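PDB 5KKU: polyketide synthase type I from Bacillus amyloliquefaciens, which probably takes part in making a polyketide antibiotic, this chain being its N-terminal dehydratase domain, which probably removes water from carrier-bound intermediates of the difficidin assembly line. Local coordinates for residues A[20-25]-A[29-34]; A[194-199]-A[235-240]; A[11-16]-A[42-47]. One frame throughout, in Å; residues are numbered along the deposited sequence.

Contact 1: A[20-25]-A[29-34]; sequences YIVRDH and QIRVLP
This buried contact lies in the N-terminal hotdog fold, where helix 20-23 and the start of strand 25-27 pack against strand 30-33, the two strands pairing antiparallel. H25 and P34 occupy the histidine and proline positions of the HxxxGxxxxP dehydratase motif, with Q29 at the glycine position, and H25 is the predicted proton acceptor. P34 CG rests over one face of the imidazole, 4.1 Å from its centroid and 20° off the ring normal, a CH-pi contact displaced toward ND1. The imidazole reaches P34 because CG of H25 is anti to the backbone N (chi1 -172°). H155 meets the same ring edge-to-face. The strand pairing includes a weak but nearly straight hydrogen bond from V32 N to H25 O, 3.4 Å at 172°. On the helix side, V22 CG1 presses on V32 O at 3.2 Å, while the extended R31 chain crosses the C-terminal end of the helix, its CG 3.3 Å from V22 O. Its guanidinium NH1 bonds to H17 O. I21 turns its CG2 branch to the end of the strand, where it meets L33 CD1 at 3.8 Å and comes tighter than usual against P34 CD, at 3.4 Å.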
loop_
_atom_site.group_PDB
_atom_site.type_symbol
_atom_site.label_atom_id
_atom_site.label_comp_id
_atom_site.label_asym_id
_atom_site.label_seq_id
_atom_site.Cartn_x
_atom_site.Cartn_y
_atom_site.Cartn_z
ATOM N N TYR A 20 8.061 13.301 -1.393
ATOM C CA TYR A 20 7.677 13.269 -0.004
ATOM C C TYR A 20 7.469 11.863 0.522
ATOM O O TYR A 20 7.678 11.643 1.653
ATOM C CB TYR A 20 6.441 14.104 0.307
ATOM C CG TYR A 20 6.576 15.596 0.248
ATOM C CD1 TYR A 20 7.262 16.285 1.196
ATOM C CD2 TYR A 20 5.970 16.313 -0.737
ATOM C CE1 TYR A 20 7.346 17.645 1.169
ATOM C CE2 TYR A 20 6.062 17.662 -0.773
ATOM C CZ TYR A 20 6.757 18.309 0.192
ATOM O OH TYR A 20 6.864 19.601 0.186
ATOM N N ILE A 21 7.053 10.944 -0.344
ATOM C CA ILE A 21 6.821 9.562 0.059
ATOM C C ILE A 21 8.095 8.923 0.603
ATOM O O ILE A 21 8.142 8.490 1.755
ATOM C CB ILE A 21 6.293 8.713 -1.113
ATOM C CG1 ILE A 21 4.961 9.271 -1.617
ATOM C CG2 ILE A 21 6.142 7.260 -0.692
ATOM C CD1 ILE A 21 4.693 8.985 -3.078
ATOM N N VAL A 22 9.127 8.869 -0.233
ATOM C CA VAL A 22 10.402 8.283 0.162
ATOM C C VAL A 22 11.089 9.124 1.233
ATOM O O VAL A 22 11.838 8.604 2.060
ATOM C CB VAL A 22 11.350 8.129 -1.042
ATOM C CG1 VAL A 22 10.728 7.223 -2.094
ATOM C CG2 VAL A 22 11.683 9.491 -1.632
ATOM N N ARG A 23 10.847 10.391 1.233
ATOM C CA ARG A 23 11.468 11.185 2.216
ATOM C C ARG A 23 10.970 10.797 3.573
ATOM O O ARG A 23 11.694 10.779 4.502
ATOM C CB ARG A 23 11.185 12.619 1.893
ATOM C CG ARG A 23 11.525 13.704 2.863
ATOM C CD ARG A 23 10.784 14.879 2.288
ATOM N NE ARG A 23 10.736 16.070 3.062
ATOM C CZ ARG A 23 9.813 16.391 3.947
ATOM N NH1 ARG A 23 8.837 15.626 4.267
ATOM N NH2 ARG A 23 9.888 17.540 4.509
ATOM N N ASP A 24 9.701 10.442 3.634
ATOM C CA ASP A 24 9.047 10.165 4.896
ATOM C C ASP A 24 8.734 8.672 5.049
ATOM O O ASP A 24 7.882 8.273 5.768
ATOM C CB ASP A 24 7.803 11.019 5.037
ATOM C CG ASP A 24 8.114 12.482 5.282
ATOM O OD1 ASP A 24 9.264 12.843 5.485
ATOM O OD2 ASP A 24 7.198 13.250 5.297
ATOM N N HIS A 25 9.474 7.867 4.317
ATOM C CA HIS A 25 9.472 6.418 4.483
ATOM C C HIS A 25 10.848 5.813 4.297
ATOM O O HIS A 25 11.300 5.553 3.200
ATOM C CB HIS A 25 8.436 5.715 3.615
ATOM C CG HIS A 25 8.302 4.271 3.917
ATOM N ND1 HIS A 25 8.851 3.300 3.131
ATOM C CD2 HIS A 25 7.686 3.629 4.919
ATOM C CE1 HIS A 25 8.584 2.123 3.637
ATOM N NE2 HIS A 25 7.886 2.300 4.727
ATOM N N GLN A 29 17.221 3.715 7.402
ATOM C CA GLN A 29 17.781 4.972 7.004
ATOM C C GLN A 29 17.949 5.095 5.515
ATOM O O GLN A 29 18.624 5.944 5.071
ATOM C CB GLN A 29 19.073 5.288 7.784
ATOM C CG GLN A 29 18.802 5.824 9.179
ATOM C CD GLN A 29 20.022 6.230 9.981
ATOM O OE1 GLN A 29 20.763 5.391 10.476
ATOM N NE2 GLN A 29 20.210 7.506 10.139
ATOM N N ILE A 30 17.314 4.220 4.780
ATOM C CA ILE A 30 17.335 4.294 3.338
ATOM C C ILE A 30 15.941 4.632 2.820
ATOM O O ILE A 30 15.000 4.087 3.276
ATOM C CB ILE A 30 17.872 3.021 2.712
ATOM C CG1 ILE A 30 19.314 2.795 3.106
ATOM C CG2 ILE A 30 17.713 3.056 1.229
ATOM C CD1 ILE A 30 19.683 1.354 3.092
ATOM N N ARG A 31 15.864 5.546 1.858
ATOM C CA ARG A 31 14.585 5.949 1.285
ATOM C C ARG A 31 14.097 4.932 0.258
ATOM O O ARG A 31 14.773 4.664 -0.735
ATOM C CB ARG A 31 14.697 7.332 0.642
ATOM C CG ARG A 31 15.103 8.434 1.607
ATOM C CD ARG A 31 15.075 9.797 0.933
ATOM N NE ARG A 31 15.760 10.813 1.725
ATOM C CZ ARG A 31 15.669 12.120 1.504
ATOM N NH1 ARG A 31 14.918 12.576 0.510
ATOM N NH2 ARG A 31 16.329 12.973 2.275
ATOM N N VAL A 32 12.919 4.368 0.505
ATOM C CA VAL A 32 12.338 3.380 -0.397
ATOM C C VAL A 32 10.919 3.769 -0.797
ATOM O O VAL A 32 10.326 4.678 -0.215
ATOM C CB VAL A 32 12.316 1.979 0.240
ATOM C CG1 VAL A 32 11.750 0.960 -0.738
ATOM C CG2 VAL A 32 13.714 1.578 0.688
ATOM N N LEU A 33 10.378 3.075 -1.794
ATOM C CA LEU A 33 9.029 3.347 -2.273
ATOM C C LEU A 33 8.059 2.252 -1.841
ATOM O O LEU A 33 8.189 1.098 -2.260
ATOM C CB LEU A 33 9.019 3.487 -3.796
ATOM C CG LEU A 33 7.695 3.921 -4.428
ATOM C CD1 LEU A 33 7.114 5.117 -3.690
ATOM C CD2 LEU A 33 7.881 4.236 -5.905
ATOM N N PRO A 34 7.053 2.647 -0.967
ATOM C CA PRO A 34 6.137 1.561 -0.574
ATOM C C PRO A 34 5.539 0.855 -1.787
ATOM O O PRO A 34 5.158 1.512 -2.755
ATOM C CB PRO A 34 5.036 2.282 0.208
ATOM C CG PRO A 34 5.733 3.413 0.857
ATOM C CD PRO A 34 6.600 3.924 -0.250
#

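Contact 2: A[194-199]-A[235-240]; sequences PAFLDA and KTIYTY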
loop_
_atom_site.group_PDB
_atom_site.type_symbol
_atom_site.label_atom_id
_atom_site.label_comp_id
_atom_site.label_asym_id
_atom_site.label_seq_id
_atom_site.Cartn_x
_atom_site.Cartn_y
_atom_site.Cartn_z
ATOM N N PRO A 194 -1.148 7.377 -1.107
ATOM C CA PRO A 194 -0.211 6.365 -0.689
ATOM C C PRO A 194 -0.067 6.281 0.805
ATOM O O PRO A 194 0.087 5.214 1.304
ATOM C CB PRO A 194 1.065 6.815 -1.342
ATOM C CG PRO A 194 0.623 7.423 -2.574
ATOM C CD PRO A 194 -0.630 8.133 -2.238
ATOM N N ALA A 195 -0.126 7.409 1.488
ATOM C CA ALA A 195 -0.090 7.414 2.932
ATOM C C ALA A 195 -1.213 6.590 3.531
ATOM O O ALA A 195 -0.997 5.804 4.380
ATOM C CB ALA A 195 -0.111 8.808 3.482
ATOM N N PHE A 196 -2.424 6.796 3.048
ATOM C CA PHE A 196 -3.558 6.013 3.427
ATOM C C PHE A 196 -3.374 4.533 3.112
ATOM O O PHE A 196 -3.642 3.728 3.946
ATOM C CB PHE A 196 -4.823 6.526 2.774
ATOM C CG PHE A 196 -5.528 7.617 3.534
ATOM C CD1 PHE A 196 -5.552 7.639 4.902
ATOM C CD2 PHE A 196 -6.198 8.595 2.858
ATOM C CE1 PHE A 196 -6.181 8.630 5.576
ATOM C CE2 PHE A 196 -6.839 9.589 3.517
ATOM C CZ PHE A 196 -6.839 9.603 4.878
ATOM N N LEU A 197 -2.882 4.215 1.922
ATOM C CA LEU A 197 -2.665 2.870 1.477
ATOM C C LEU A 197 -1.641 2.147 2.353
ATOM O O LEU A 197 -1.879 1.070 2.802
ATOM C CB LEU A 197 -2.277 2.847 0.000
ATOM C CG LEU A 197 -3.283 3.242 -1.076
ATOM C CD1 LEU A 197 -2.762 2.919 -2.440
ATOM C CD2 LEU A 197 -4.601 2.551 -0.879
ATOM N N ASP A 198 -0.486 2.747 2.581
ATOM C CA ASP A 198 0.552 2.226 3.447
ATOM C C ASP A 198 0.060 1.897 4.843
ATOM O O ASP A 198 0.211 0.826 5.283
ATOM C CB ASP A 198 1.693 3.210 3.491
ATOM C CG ASP A 198 2.870 2.728 4.260
ATOM O OD1 ASP A 198 3.529 1.785 3.871
ATOM O OD2 ASP A 198 3.159 3.301 5.264
ATOM N N ALA A 199 -0.537 2.856 5.518
ATOM C CA ALA A 199 -1.075 2.637 6.843
ATOM C C ALA A 199 -2.125 1.553 6.897
ATOM O O ALA A 199 -2.224 0.887 7.883
ATOM C CB ALA A 199 -1.623 3.901 7.441
ATOM N N LYS A 235 -11.018 12.979 4.139
ATOM C CA LYS A 235 -9.996 13.366 5.060
ATOM C C LYS A 235 -9.665 12.299 6.078
ATOM O O LYS A 235 -8.551 12.108 6.415
ATOM C CB LYS A 235 -10.400 14.633 5.754
ATOM C CG LYS A 235 -10.187 15.873 4.933
ATOM C CD LYS A 235 -10.605 17.115 5.668
ATOM C CE LYS A 235 -10.550 18.313 4.744
ATOM N NZ LYS A 235 -11.254 19.522 5.248
ATOM N N THR A 236 -10.657 11.615 6.595
ATOM C CA THR A 236 -10.403 10.530 7.502
ATOM C C THR A 236 -11.024 9.265 6.963
ATOM O O THR A 236 -12.122 9.275 6.546
ATOM C CB THR A 236 -11.019 10.775 8.893
ATOM O OG1 THR A 236 -10.552 11.988 9.453
ATOM C CG2 THR A 236 -10.740 9.644 9.831
ATOM N N ILE A 237 -10.292 8.172 6.998
ATOM C CA ILE A 237 -10.822 6.877 6.648
ATOM C C ILE A 237 -10.863 5.878 7.779
ATOM O O ILE A 237 -10.251 6.049 8.807
ATOM C CB ILE A 237 -10.102 6.230 5.486
ATOM C CG1 ILE A 237 -8.669 5.925 5.865
ATOM C CG2 ILE A 237 -10.181 7.082 4.247
ATOM C CD1 ILE A 237 -7.948 5.015 4.938
ATOM N N TYR A 238 -11.579 4.804 7.573
ATOM C CA TYR A 238 -11.743 3.785 8.573
ATOM C C TYR A 238 -11.496 2.437 7.997
ATOM O O TYR A 238 -12.330 1.915 7.341
ATOM C CB TYR A 238 -13.130 3.872 9.190
ATOM C CG TYR A 238 -13.418 5.202 9.803
ATOM C CD1 TYR A 238 -13.801 6.266 9.049
ATOM C CD2 TYR A 238 -13.294 5.377 11.121
ATOM C CE1 TYR A 238 -14.022 7.464 9.611
ATOM C CE2 TYR A 238 -13.514 6.572 11.690
ATOM C CZ TYR A 238 -13.902 7.598 10.942
ATOM O OH TYR A 238 -14.107 8.746 11.541
ATOM N N THR A 239 -10.327 1.916 8.255
ATOM C CA THR A 239 -9.910 0.650 7.783
ATOM C C THR A 239 -10.387 -0.496 8.672
ATOM O O THR A 239 -9.929 -0.678 9.749
ATOM C CB THR A 239 -8.379 0.636 7.565
ATOM O OG1 THR A 239 -8.030 1.607 6.578
ATOM C CG2 THR A 239 -7.934 -0.707 7.117
ATOM N N TYR A 240 -11.317 -1.278 8.194
ATOM C CA TYR A 240 -11.841 -2.352 8.924
ATOM C C TYR A 240 -11.196 -3.672 8.527
ATOM O O TYR A 240 -10.969 -3.917 7.375
ATOM C CB TYR A 240 -13.322 -2.409 8.685
ATOM C CG TYR A 240 -13.976 -3.637 9.191
ATOM C CD1 TYR A 240 -14.438 -3.701 10.464
ATOM C CD2 TYR A 240 -14.155 -4.711 8.397
ATOM C CE1 TYR A 240 -15.016 -4.809 10.947
ATOM C CE2 TYR A 240 -14.747 -5.837 8.874
ATOM C CZ TYR A 240 -15.185 -5.867 10.155
ATOM O OH TYR A 240 -15.746 -6.941 10.656
#
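The hydroxyl OG of S200 is gripped from two sides of this contact, hydrogen-bonded both to the carbonyl O of F196, four residues earlier in helix 194-200, and to OG1 of T239 on strand 236-248. It thus adds a polar link between two elements of the C-terminal hotdog fold whose direct meeting is otherwise mainly apolar: the helix, and the curled antiparallel sheet packed against it. F196 carries the helix side. Its CB points toward the strand, and chi1 of -87° carries the ring out to I237, whose CG1 lies over one face, 4.0 Å from the centroid and 27° off the normal, a CH-pi contact. The isoleucine chain then continues along the same side of the ring toward the phenylalanine's root, CD1 coming within 3.6 Å of F196 CD1. Behind this lies the torsion of I237, chi1 65°, which sets CG1 between the backbone N and the carbonyl carbon and turns the longer branch inward to the ring. F233 meets the same ring edge-to-face, and the side chain also touches N161.

I237 itself is held in the sheet by backbone hydrogen bonding with L177, and its side chain also packs on I265 of the neighbouring strand 258-266. On the helix, D198, the predicted proton donor of the dehydratase, faces away from this packing, and its OD2 is hydrogen-bonded to H155 NE2. F196 and D198 thus leave the helix on different sides, one to the sheet and the other to the presumed active site. At the start of the strand, K235 O sits at the ring edge, close to the plane of the phenyl group and 3.4 Å from F196 CZ.

Contact 3: A[11-16]-A[42-47]; sequences FLQKIS and LYRLAA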
loop_
_atom_site.group_PDB
_atom_site.type_symbol
_atom_site.label_atom_id
_atom_site.label_comp_id
_atom_site.label_asym_id
_atom_site.label_seq_id
_atom_site.Cartn_x
_atom_site.Cartn_y
_atom_site.Cartn_z
ATOM N N PHE A 11 4.033 3.756 -20.050
ATOM C CA PHE A 11 3.959 5.105 -19.503
ATOM C C PHE A 11 5.135 5.390 -18.574
ATOM O O PHE A 11 5.583 4.512 -17.837
ATOM C CB PHE A 11 2.639 5.311 -18.758
ATOM C CG PHE A 11 1.430 5.290 -19.650
ATOM C CD1 PHE A 11 1.063 6.416 -20.367
ATOM C CD2 PHE A 11 0.662 4.145 -19.770
ATOM C CE1 PHE A 11 -0.049 6.402 -21.188
ATOM C CE2 PHE A 11 -0.452 4.122 -20.589
ATOM C CZ PHE A 11 -0.807 5.252 -21.300
ATOM N N LEU A 12 5.631 6.623 -18.615
ATOM C CA LEU A 12 6.754 7.024 -17.779
ATOM C C LEU A 12 6.400 7.788 -16.521
ATOM O O LEU A 12 5.820 8.803 -16.619
ATOM C CB LEU A 12 7.706 7.895 -18.557
ATOM C CG LEU A 12 8.850 8.502 -17.759
ATOM C CD1 LEU A 12 9.825 7.449 -17.323
ATOM C CD2 LEU A 12 9.542 9.616 -18.477
ATOM N N GLN A 13 6.815 7.304 -15.361
ATOM C CA GLN A 13 6.604 8.019 -14.114
ATOM C C GLN A 13 7.921 8.286 -13.404
ATOM O O GLN A 13 8.794 7.516 -13.480
ATOM C CB GLN A 13 5.700 7.244 -13.221
ATOM C CG GLN A 13 4.283 7.095 -13.704
ATOM C CD GLN A 13 3.509 8.344 -13.563
ATOM O OE1 GLN A 13 3.119 8.695 -12.489
ATOM N NE2 GLN A 13 3.354 9.042 -14.624
ATOM N N LYS A 14 8.017 9.390 -12.701
ATOM C CA LYS A 14 9.245 9.744 -12.026
ATOM C C LYS A 14 9.170 9.710 -10.519
ATOM O O LYS A 14 8.373 10.349 -9.947
ATOM C CB LYS A 14 9.677 11.124 -12.447
ATOM C CG LYS A 14 9.688 11.335 -13.926
ATOM C CD LYS A 14 10.472 12.559 -14.280
ATOM C CE LYS A 14 10.731 12.632 -15.757
ATOM N NZ LYS A 14 9.478 12.472 -16.521
ATOM N N ILE A 15 10.012 8.948 -9.876
ATOM C CA ILE A 15 10.129 8.960 -8.434
ATOM C C ILE A 15 11.477 9.543 -8.027
ATOM O O ILE A 15 12.455 8.888 -8.032
ATOM C CB ILE A 15 10.011 7.564 -7.839
ATOM C CG1 ILE A 15 8.683 6.919 -8.149
ATOM C CG2 ILE A 15 10.215 7.601 -6.352
ATOM C CD1 ILE A 15 7.474 7.734 -7.801
ATOM N N SER A 16 11.509 10.809 -7.686
ATOM C CA SER A 16 12.752 11.424 -7.274
ATOM C C SER A 16 13.089 11.231 -5.812
ATOM O O SER A 16 12.255 10.925 -5.035
ATOM C CB SER A 16 12.745 12.877 -7.621
ATOM O OG SER A 16 11.772 13.545 -6.898
ATOM N N LEU A 42 -1.140 3.230 -10.791
ATOM C CA LEU A 42 -1.921 2.522 -11.772
ATOM C C LEU A 42 -3.276 3.153 -11.999
ATOM O O LEU A 42 -3.698 3.277 -13.084
ATOM C CB LEU A 42 -2.077 1.067 -11.417
ATOM C CG LEU A 42 -1.066 0.165 -12.067
ATOM C CD1 LEU A 42 0.275 0.310 -11.427
ATOM C CD2 LEU A 42 -1.531 -1.256 -12.013
ATOM N N TYR A 43 -3.911 3.566 -10.928
ATOM C CA TYR A 43 -5.175 4.228 -11.004
ATOM C C TYR A 43 -5.083 5.594 -11.677
ATOM O O TYR A 43 -5.956 5.934 -12.382
ATOM C CB TYR A 43 -5.813 4.344 -9.625
ATOM C CG TYR A 43 -6.698 3.190 -9.258
ATOM C CD1 TYR A 43 -7.982 3.115 -9.699
ATOM C CD2 TYR A 43 -6.227 2.155 -8.491
ATOM C CE1 TYR A 43 -8.772 2.062 -9.364
ATOM C CE2 TYR A 43 -7.015 1.106 -8.150
ATOM C CZ TYR A 43 -8.290 1.091 -8.579
ATOM O OH TYR A 43 -9.059 0.061 -8.277
ATOM N N ARG A 44 -4.012 6.343 -11.456
ATOM C CA ARG A 44 -3.853 7.607 -12.111
ATOM C C ARG A 44 -3.642 7.423 -13.601
ATOM O O ARG A 44 -4.186 8.144 -14.369
ATOM C CB ARG A 44 -2.705 8.427 -11.560
ATOM C CG ARG A 44 -2.766 8.798 -10.111
ATOM C CD ARG A 44 -1.642 9.733 -9.721
ATOM N NE ARG A 44 -0.415 9.499 -10.462
ATOM C CZ ARG A 44 0.634 8.923 -9.953
ATOM N NH1 ARG A 44 0.594 8.530 -8.723
ATOM N NH2 ARG A 44 1.697 8.721 -10.651
ATOM N N LEU A 45 -2.810 6.463 -13.974
ATOM C CA LEU A 45 -2.468 6.175 -15.351
ATOM C C LEU A 45 -3.589 5.513 -16.115
ATOM O O LEU A 45 -3.773 5.812 -17.242
ATOM C CB LEU A 45 -1.225 5.304 -15.446
ATOM C CG LEU A 45 0.089 5.960 -15.088
ATOM C CD1 LEU A 45 1.225 5.028 -15.283
ATOM C CD2 LEU A 45 0.328 7.210 -15.875
ATOM N N ALA A 46 -4.292 4.586 -15.504
ATOM C CA ALA A 46 -5.395 3.946 -16.157
ATOM C C ALA A 46 -6.326 5.000 -16.693
ATOM O O ALA A 46 -6.750 4.935 -17.789
ATOM C CB ALA A 46 -6.140 3.056 -15.200
ATOM N N ALA A 47 -6.671 5.937 -15.837
ATOM C CA ALA A 47 -7.639 6.951 -16.139
ATOM C C ALA A 47 -7.306 7.585 -17.459
ATOM O O ALA A 47 -8.117 8.212 -18.044
ATOM C CB ALA A 47 -7.683 7.993 -15.028
#
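F11 begins the contact, its CB meeting the CD1 methyl of L45 at 3.8 Å, while the phenyl ring stands obliquely beside the CD2 methyl. L12 points away from the helix, as strand alternation requires, and its carbonyl O receives a weak hydrogen bond from NE2 of Q13. Q13 points inward again and slides past L45 in the opposite direction: its CG lies 4.0 Å from L45 CD1, and its NE2 3.8 Å from L45 CD2, so the two leucine methyls reach both inward-pointing residues. A bend at chi2 (-74°) turns the Q13 amide beside the CD2 methyl of L45 and lets NE2 reach L12 O. Its OE1 faces the edge of the R44 guanidinium, the two planes turned 38° apart. The modelled separation from R44 NH2 is too short to be trusted, so the strength of that bond is doubtful; R44 has a firmer partner in D40, a salt bridge through NH1. The axes of 11-15 and 42-47 run at 141° to each other, 10.6 Å apart at their closest. Strand 9-15, paired with strand 73-83, thus flanks helix 37-49, the central helix wrapped by an antiparallel sheet that defines the hotdog fold.

How the contacts relate
Contact 1 in the N-terminal and contact 2 in the C-terminal hotdog half meet at the presumed active site. Their centres are about 17 Å apart, yet P34 CB lies 4.0 Å from D198 OD1, and NE2 of H25 is 4.5 Å from that same oxygen, so the predicted proton acceptor and donor lie close together where the two hotdog halves meet. Contact 3, its centre about 18 Å from that of contact 1, brackets it in sequence: strand 9-15 leads into helix 20-23, and strand 30-33 into helix 37-49. The two pack directly, L33 CD2 on I15 CG1 at 3.6 Å. Contacts 2 and 3 do not touch, their nearest atoms being about 6 Å apart.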